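Local coordinates for protein sphingomyelinase-c (Listeria ivanovii, PDB 1ZWX) that belongs to the endonuclease/exonuclease/phosphatase family and has its DNase I-like fold, an alpha/beta sandwich of two packed sheets with helices outside, at residues A[19-24]-A[54-59]; A[33-38]-A[61-66]; A[74-79]-A[102-107]. All coordinates share one frame; numbering follows the deposited sequence. Where two conformers were deposited one is given.

From the N terminus, strand 12-20 runs into a loop, helix 31-39 follows, and strand 49-55 comes back beside the first strand; interaction 1 closes this beta-alpha-beta unit where both strands end. Helix 58-67 starts directly there, and interaction 2 sets it against helix 31-39, so that the loops closed by interactions 1 and 2 cross along the chain. Interaction 3 opens only after both have closed, pairing the edge strand within 74-79 with 102-107. Ala55 N bonds to Gly102 O, joining interactions 1 and 3, while Leu65 of helix 58-67 rests on Ala104 and Val106 and accepts a bond from Gln75, joining 2 to 3.

Interaction 1: A[19-24]-A[54-59]; sequences YLFSRN and EAFDTS
A parallel beta-alpha-beta unit ends here: Leu20 and Ala55 pair where strands 12-20 and 49-55 finish side by side in one sheet of the DNase I-like sandwich. Leu20 N donates to Glu54 O at 2.8 Å. The carbonyl of Leu20 is then gripped twice, by Phe56 N at 3.1 Å from its O and by Asp57 N at 2.9 Å from the same O; the two N-H groups arrive from opposite faces of the carbonyl plane. Segment 54-59 thus curls round Leu20 O, through an inverse gamma turn centred on Ala55, before helix 58-67 begins.

The aromatic side chains gather about Glu54. Its OE1 lies near the edge of the Tyr19 ring and 3.3 Å from Phe21 CE1, while OE2 accepts a bond from Asn17 ND2 and sits close to a bound phosphate ion, probably from the crystallisation liquor, which may mark a pocket at these strand ends. Phe21 and Phe56 extend in the same direction, with Phe21 CD1 3.9 Å from Phe56 CD1; their ring planes are oblique to each other.

Further out, Asp57 is the N-cap of helix 58-67, its OD1 accepting from Ala60 N. Its CG is anti to the backbone N (chi1 -178°), which extends the carboxylate across to the loop. There Arg23 N meets OD2 of Asp57 at 2.9 Å, from well above the carboxylate plane. Arg23 NE forms a salt bridge to Asp57 OD1 at 2.8 Å, the guanidinium turned 75° from the carboxylate. The bend of Arg23 at chi3 (-43°) brings the guanidinium round to a water that accepts from Arg23 NH2 at 2.7 Å and from Ser59 N, and donates to Asp57 OD2.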
# COMPACT_ATOMS: atom_id res chain seq x y z
N TYR A 19 -6.68 5.03 -3.39
CA TYR A 19 -7.83 4.95 -4.31
C TYR A 19 -7.87 6.12 -5.30
O TYR A 19 -8.83 6.91 -5.28
CB TYR A 19 -9.10 4.93 -3.47
CG TYR A 19 -10.39 4.74 -4.25
CD1 TYR A 19 -10.48 3.78 -5.24
CD2 TYR A 19 -11.52 5.47 -3.93
CE1 TYR A 19 -11.67 3.57 -5.96
CE2 TYR A 19 -12.73 5.25 -4.62
CZ TYR A 19 -12.79 4.29 -5.63
OH TYR A 19 -13.98 4.07 -6.34
N LEU A 20 -6.85 6.23 -6.15
CA LEU A 20 -6.78 7.21 -7.25
C LEU A 20 -6.88 6.49 -8.59
O LEU A 20 -5.90 6.29 -9.32
CB LEU A 20 -5.53 8.11 -7.17
CG LEU A 20 -5.39 8.95 -5.87
CD1 LEU A 20 -4.01 9.64 -5.85
CD2 LEU A 20 -6.53 9.99 -5.53
N PHE A 21 -8.11 6.08 -8.89
CA PHE A 21 -8.37 5.40 -10.16
C PHE A 21 -8.22 6.33 -11.35
O PHE A 21 -8.33 7.56 -11.22
CB PHE A 21 -9.77 4.81 -10.12
CG PHE A 21 -9.84 3.44 -9.47
CD1 PHE A 21 -8.84 3.01 -8.56
CD2 PHE A 21 -10.91 2.57 -9.75
CE1 PHE A 21 -8.93 1.72 -7.95
CE2 PHE A 21 -10.99 1.30 -9.17
CZ PHE A 21 -9.99 0.88 -8.24
N SER A 22 -7.96 5.74 -12.51
CA SER A 22 -7.90 6.47 -13.78
C SER A 22 -9.08 7.42 -13.97
O SER A 22 -10.22 6.99 -13.90
CB SER A 22 -7.90 5.47 -14.93
OG SER A 22 -8.30 6.09 -16.14
N ARG A 23 -8.81 8.71 -14.21
CA ARG A 23 -9.90 9.69 -14.41
C ARG A 23 -10.51 9.52 -15.82
O ARG A 23 -11.60 10.02 -16.09
CB ARG A 23 -9.38 11.13 -14.22
CG ARG A 23 -9.14 11.56 -12.74
CD ARG A 23 -8.43 12.93 -12.65
NE ARG A 23 -7.35 13.04 -13.61
CZ ARG A 23 -7.19 14.02 -14.49
NH1 ARG A 23 -8.02 15.08 -14.51
NH2 ARG A 23 -6.20 13.95 -15.34
N ASN A 24 -9.78 8.86 -16.71
CA ASN A 24 -10.31 8.54 -18.05
C ASN A 24 -11.51 7.61 -17.95
O ASN A 24 -12.53 7.80 -18.63
CB ASN A 24 -9.20 7.95 -18.95
CG ASN A 24 -8.23 9.00 -19.45
OD1 ASN A 24 -7.05 8.71 -19.63
ND2 ASN A 24 -8.72 10.20 -19.70
N GLU A 54 -2.65 2.12 -5.16
CA GLU A 54 -3.73 2.65 -6.04
C GLU A 54 -3.52 4.12 -6.47
O GLU A 54 -4.49 4.88 -6.69
CB GLU A 54 -5.10 2.42 -5.44
CG GLU A 54 -5.47 0.94 -5.46
CD GLU A 54 -6.89 0.63 -4.94
OE1 GLU A 54 -7.76 1.54 -4.87
OE2 GLU A 54 -7.13 -0.54 -4.57
N ALA A 55 -2.26 4.48 -6.58
CA ALA A 55 -1.88 5.76 -7.22
C ALA A 55 -1.80 5.49 -8.71
O ALA A 55 -0.71 5.43 -9.29
CB ALA A 55 -0.53 6.26 -6.65
N PHE A 56 -2.96 5.30 -9.34
CA PHE A 56 -3.01 4.85 -10.73
C PHE A 56 -3.12 6.03 -11.71
O PHE A 56 -2.42 6.08 -12.74
CB PHE A 56 -4.22 3.93 -10.99
CG PHE A 56 -4.13 2.56 -10.37
CD1 PHE A 56 -5.15 2.13 -9.53
CD2 PHE A 56 -3.07 1.71 -10.65
CE1 PHE A 56 -5.10 0.85 -8.98
CE2 PHE A 56 -3.02 0.42 -10.09
CZ PHE A 56 -4.03 0.01 -9.26
N ASP A 57 -4.02 6.96 -11.42
CA ASP A 57 -4.29 8.07 -12.36
C ASP A 57 -3.02 8.87 -12.53
O ASP A 57 -2.45 9.32 -11.55
CB ASP A 57 -5.35 9.00 -11.81
CG ASP A 57 -5.68 10.12 -12.78
OD1 ASP A 57 -5.45 11.30 -12.45
OD2 ASP A 57 -6.16 9.78 -13.89
N THR A 58 -2.61 9.09 -13.78
CA THR A 58 -1.35 9.77 -14.03
C THR A 58 -1.26 11.15 -13.34
O THR A 58 -0.30 11.41 -12.60
CB THR A 58 -1.10 9.87 -15.55
OG1 THR A 58 -0.93 8.54 -16.07
CG2 THR A 58 0.15 10.65 -15.83
N SER A 59 -2.25 12.01 -13.57
CA SER A 59 -2.25 13.38 -13.02
C SER A 59 -2.42 13.48 -11.52
O SER A 59 -1.67 14.23 -10.88
CB SER A 59 -3.31 14.26 -13.70
OG SER A 59 -3.08 14.28 -15.10
O HOH W 1 -4.77 11.61 -15.47

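Interaction 2: A[33-38]-A[61-66]; sequences HRADLI and SHRLLN
Ala35 and Leu64 meet where helices 31-39 and 58-67 lie next to one another on one face of a sheet of the DNase I-like sandwich. The axes of the two short segments run nearly parallel, 18° apart, and approach to 8.4 Å. The small methyl of Ala35 permits that closeness, its CA being 4.5 Å from the CA of Leu64.

The apolar contacts form the inner layer. Ala35 CB meets Leu64 CB at 4.0 Å and also lies against the aliphatic stem of Arg63. Leu64 has CG anti to its backbone N (chi1 172°), which carries CD1 across to the first helix; there CD1 touches Ala35 O and packs 3.8 Å from Ile38 CG2, the two side chains crossing at about a right angle. Below them are Val18 of strand 12-20, touched by both Ile38 and Leu64, and Leu52 of strand 49-55, touched by Leu64, so this layer seats the helix pair on the sheet.

The polar contacts lie farther from the sheet. Asn67, about one turn further on, donates through ND2 to both Ala35 O and Asp36 OD1. Arg63 stretches out from its helix and bends at chi3 (-78°), bringing NH1 to Met32 O by a hydrogen bond and to Asp36 by a salt bridge. The carboxylate and guanidinium planes are almost parallel, with Arg63 NH1 3.2 Å from Asp36 OD2 and Arg63 CD just as near to Asp36 OD1.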
# COMPACT_ATOMS: atom_id res chain seq x y z
N HIS A 33 -8.59 16.46 -6.22
CA HIS A 33 -8.77 17.18 -4.99
C HIS A 33 -8.24 16.36 -3.79
O HIS A 33 -7.66 16.92 -2.84
CB HIS A 33 -10.24 17.52 -4.80
CG HIS A 33 -10.52 18.32 -3.56
ND1 HIS A 33 -9.84 19.48 -3.25
CD2 HIS A 33 -11.40 18.12 -2.56
CE1 HIS A 33 -10.30 19.96 -2.11
NE2 HIS A 33 -11.25 19.16 -1.67
N ARG A 34 -8.44 15.05 -3.86
CA ARG A 34 -8.01 14.19 -2.76
C ARG A 34 -6.50 14.09 -2.74
O ARG A 34 -5.93 13.88 -1.68
CB ARG A 34 -8.68 12.82 -2.83
CG ARG A 34 -10.14 12.83 -2.37
CD ARG A 34 -10.73 11.41 -2.24
NE ARG A 34 -10.91 10.79 -3.55
CZ ARG A 34 -10.25 9.71 -3.99
NH1 ARG A 34 -9.36 9.09 -3.21
NH2 ARG A 34 -10.48 9.26 -5.21
N ALA A 35 -5.84 14.27 -3.90
CA ALA A 35 -4.39 14.36 -3.96
C ALA A 35 -3.87 15.53 -3.10
O ALA A 35 -2.75 15.46 -2.57
CB ALA A 35 -3.89 14.49 -5.40
N ASP A 36 -4.68 16.59 -2.96
CA ASP A 36 -4.35 17.72 -2.07
C ASP A 36 -4.71 17.43 -0.63
O ASP A 36 -3.88 17.65 0.27
CB ASP A 36 -5.04 19.02 -2.52
CG ASP A 36 -4.51 19.54 -3.83
OD1 ASP A 36 -3.37 19.23 -4.20
OD2 ASP A 36 -5.25 20.28 -4.53
N LEU A 37 -5.92 16.94 -0.40
CA LEU A 37 -6.42 16.64 0.94
C LEU A 37 -5.53 15.65 1.69
O LEU A 37 -5.22 15.83 2.88
CB LEU A 37 -7.84 16.07 0.87
CG LEU A 37 -8.99 17.00 0.47
CD1 LEU A 37 -10.30 16.26 0.71
CD2 LEU A 37 -8.94 18.34 1.28
N ILE A 38 -5.14 14.59 0.99
CA ILE A 38 -4.31 13.55 1.58
C ILE A 38 -2.94 14.11 1.99
O ILE A 38 -2.47 13.85 3.10
CB ILE A 38 -4.13 12.34 0.60
CG1 ILE A 38 -5.43 11.54 0.45
CG2 ILE A 38 -2.95 11.44 1.04
CD1 ILE A 38 -5.42 10.64 -0.83
N SER A 61 -1.85 11.21 -9.28
CA SER A 61 -0.74 10.53 -8.59
C SER A 61 0.48 11.45 -8.65
O SER A 61 1.14 11.66 -7.64
CB SER A 61 -0.43 9.20 -9.25
OG SER A 61 -1.57 8.35 -9.07
N HIS A 62 0.75 12.02 -9.82
CA HIS A 62 1.80 13.05 -9.94
C HIS A 62 1.57 14.20 -8.97
O HIS A 62 2.48 14.60 -8.24
CB HIS A 62 1.95 13.54 -11.38
CG HIS A 62 2.93 14.67 -11.53
ND1 HIS A 62 2.53 15.99 -11.61
CD2 HIS A 62 4.28 14.68 -11.61
CE1 HIS A 62 3.59 16.76 -11.74
NE2 HIS A 62 4.67 16.00 -11.75
N ARG A 63 0.33 14.70 -8.89
CA ARG A 63 0.03 15.72 -7.92
C ARG A 63 0.32 15.31 -6.48
O ARG A 63 0.94 16.09 -5.70
CB ARG A 63 -1.41 16.24 -8.06
CG ARG A 63 -1.70 17.32 -7.01
CD ARG A 63 -3.10 17.83 -7.10
NE ARG A 63 -3.22 18.78 -8.20
CZ ARG A 63 -4.29 19.55 -8.41
NH1 ARG A 63 -5.33 19.47 -7.59
NH2 ARG A 63 -4.30 20.38 -9.44
N LEU A 64 -0.16 14.14 -6.07
CA LEU A 64 0.03 13.69 -4.70
C LEU A 64 1.53 13.58 -4.37
O LEU A 64 1.97 14.07 -3.34
CB LEU A 64 -0.67 12.34 -4.47
CG LEU A 64 -0.40 11.66 -3.13
CD1 LEU A 64 -0.77 12.53 -1.93
CD2 LEU A 64 -1.16 10.35 -3.11
N LEU A 65 2.28 12.94 -5.25
CA LEU A 65 3.69 12.71 -5.02
C LEU A 65 4.42 14.06 -4.97
O LEU A 65 5.30 14.29 -4.15
CB LEU A 65 4.26 11.83 -6.13
CG LEU A 65 3.77 10.37 -5.98
CD1 LEU A 65 4.11 9.62 -7.21
CD2 LEU A 65 4.43 9.77 -4.74
N ASN A 66 3.98 14.98 -5.82
CA ASN A 66 4.50 16.34 -5.75
C ASN A 66 4.21 17.11 -4.48
O ASN A 66 5.11 17.74 -3.91
CB ASN A 66 4.08 17.12 -6.99
CG ASN A 66 5.24 17.35 -7.88
OD1 ASN A 66 5.52 16.57 -8.78
ND2 ASN A 66 5.98 18.40 -7.56

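Interaction 3: A[74-79]-A[102-107]; sequences HQTPVI and GVAVVS
Thr76 and Val105 hold the tight middle of this pairing. Thr76 N donates to Val105 O at 3.0 Å, and Val105 N returns a bond to Thr76 OG1, also 3.0 Å and nearly straight at 172°; the hydroxyl takes the place of a backbone carbonyl. Chi1 of 70° sets OG1 between the backbone N and C, where it also donates to Pro77 O at 2.8 Å. Beyond it Ile79 N reaches Val103 O at 3.0 Å, and Ile79 CG1 lies 3.8 Å from Val103 CB.

Strand 74-75, outermost in one sheet of the DNase I-like sandwich, pairs antiparallel with 104-107; 76-79 runs on beside 102-105 through isolated bonds. His74 and Ser107 exchange two backbone bonds, Ser107 N to His74 O at 2.7 Å, and Gln75 CG packs 3.6 Å from Val106 CG1. Thr76, Ile79 and Val105 touch strand 132-140 of the second sheet, while Val78 and Ala104 touch Leu65 of helix 58-67.

The looser side is partly exposed. Pro77 bows away, its ring well clear of 102-107. Gln75 NE2 donates outward to Leu65 O and Tyr72 O, and the imidazole merely brings its edge up, His74 CD2 3.6 Å from Ser107 O.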
# COMPACT_ATOMS: atom_id res chain seq x y z
N HIS A 74 12.61 12.10 -0.95
CA HIS A 74 13.25 10.99 -1.62
C HIS A 74 12.12 10.00 -1.92
O HIS A 74 11.44 9.57 -0.98
CB HIS A 74 14.31 10.35 -0.73
CG HIS A 74 15.25 11.36 -0.14
ND1 HIS A 74 16.26 11.96 -0.88
CD2 HIS A 74 15.27 11.95 1.08
CE1 HIS A 74 16.90 12.82 -0.11
NE2 HIS A 74 16.32 12.84 1.08
N GLN A 75 11.95 9.71 -3.21
CA GLN A 75 10.76 9.04 -3.74
C GLN A 75 11.12 8.05 -4.81
O GLN A 75 12.08 8.23 -5.58
CB GLN A 75 9.77 10.06 -4.35
CG GLN A 75 9.35 11.18 -3.41
CD GLN A 75 8.13 11.96 -3.88
OE1 GLN A 75 7.71 11.85 -5.03
NE2 GLN A 75 7.55 12.77 -2.98
N THR A 76 10.31 6.99 -4.90
CA THR A 76 10.38 6.14 -6.07
C THR A 76 9.34 6.65 -7.09
O THR A 76 8.42 7.37 -6.71
CB THR A 76 9.99 4.65 -5.71
OG1 THR A 76 8.59 4.61 -5.44
CG2 THR A 76 10.77 4.12 -4.47
N PRO A 77 9.49 6.26 -8.38
CA PRO A 77 8.38 6.40 -9.34
C PRO A 77 7.21 5.49 -8.89
O PRO A 77 7.37 4.66 -7.98
CB PRO A 77 8.97 5.89 -10.64
CG PRO A 77 10.41 5.83 -10.46
CD PRO A 77 10.69 5.67 -8.99
N VAL A 78 6.06 5.61 -9.54
CA VAL A 78 5.00 4.58 -9.38
C VAL A 78 5.48 3.38 -10.21
O VAL A 78 5.94 3.53 -11.36
CB VAL A 78 3.60 5.08 -9.83
CG1 VAL A 78 2.59 3.93 -9.81
CG2 VAL A 78 3.11 6.24 -8.93
N ILE A 79 5.41 2.18 -9.62
CA ILE A 79 5.88 0.98 -10.32
C ILE A 79 5.08 0.74 -11.61
O ILE A 79 3.92 1.11 -11.67
CB ILE A 79 5.79 -0.29 -9.43
CG1 ILE A 79 4.32 -0.60 -9.04
CG2 ILE A 79 6.69 -0.16 -8.20
CD1 ILE A 79 4.12 -2.06 -8.49
N GLY A 102 0.46 1.23 -9.44
CA GLY A 102 -0.17 2.08 -8.41
C GLY A 102 0.64 2.20 -7.13
O GLY A 102 0.26 2.93 -6.24
N VAL A 103 1.79 1.53 -7.04
CA VAL A 103 2.60 1.55 -5.80
C VAL A 103 3.76 2.53 -5.88
O VAL A 103 4.52 2.49 -6.81
CB VAL A 103 3.21 0.16 -5.47
CG1 VAL A 103 4.09 0.25 -4.19
CG2 VAL A 103 2.08 -0.90 -5.30
N ALA A 104 3.90 3.39 -4.88
CA ALA A 104 5.12 4.19 -4.75
C ALA A 104 5.57 4.21 -3.30
O ALA A 104 4.77 3.99 -2.42
CB ALA A 104 4.89 5.68 -5.27
N VAL A 105 6.85 4.49 -3.06
CA VAL A 105 7.34 4.65 -1.67
C VAL A 105 8.09 5.96 -1.55
O VAL A 105 8.92 6.24 -2.38
CB VAL A 105 8.29 3.51 -1.27
CG1 VAL A 105 8.84 3.72 0.14
CG2 VAL A 105 7.55 2.14 -1.30
N VAL A 106 7.78 6.75 -0.54
CA VAL A 106 8.46 8.03 -0.33
C VAL A 106 9.05 8.06 1.09
O VAL A 106 8.54 7.41 2.02
CB VAL A 106 7.49 9.24 -0.59
CG1 VAL A 106 6.82 9.09 -1.99
CG2 VAL A 106 6.47 9.42 0.48
N SER A 107 10.15 8.82 1.24
CA SER A 107 10.91 8.81 2.49
C SER A 107 11.47 10.22 2.82
O SER A 107 11.86 10.96 1.92
CB SER A 107 12.08 7.83 2.36
OG SER A 107 12.79 7.75 3.58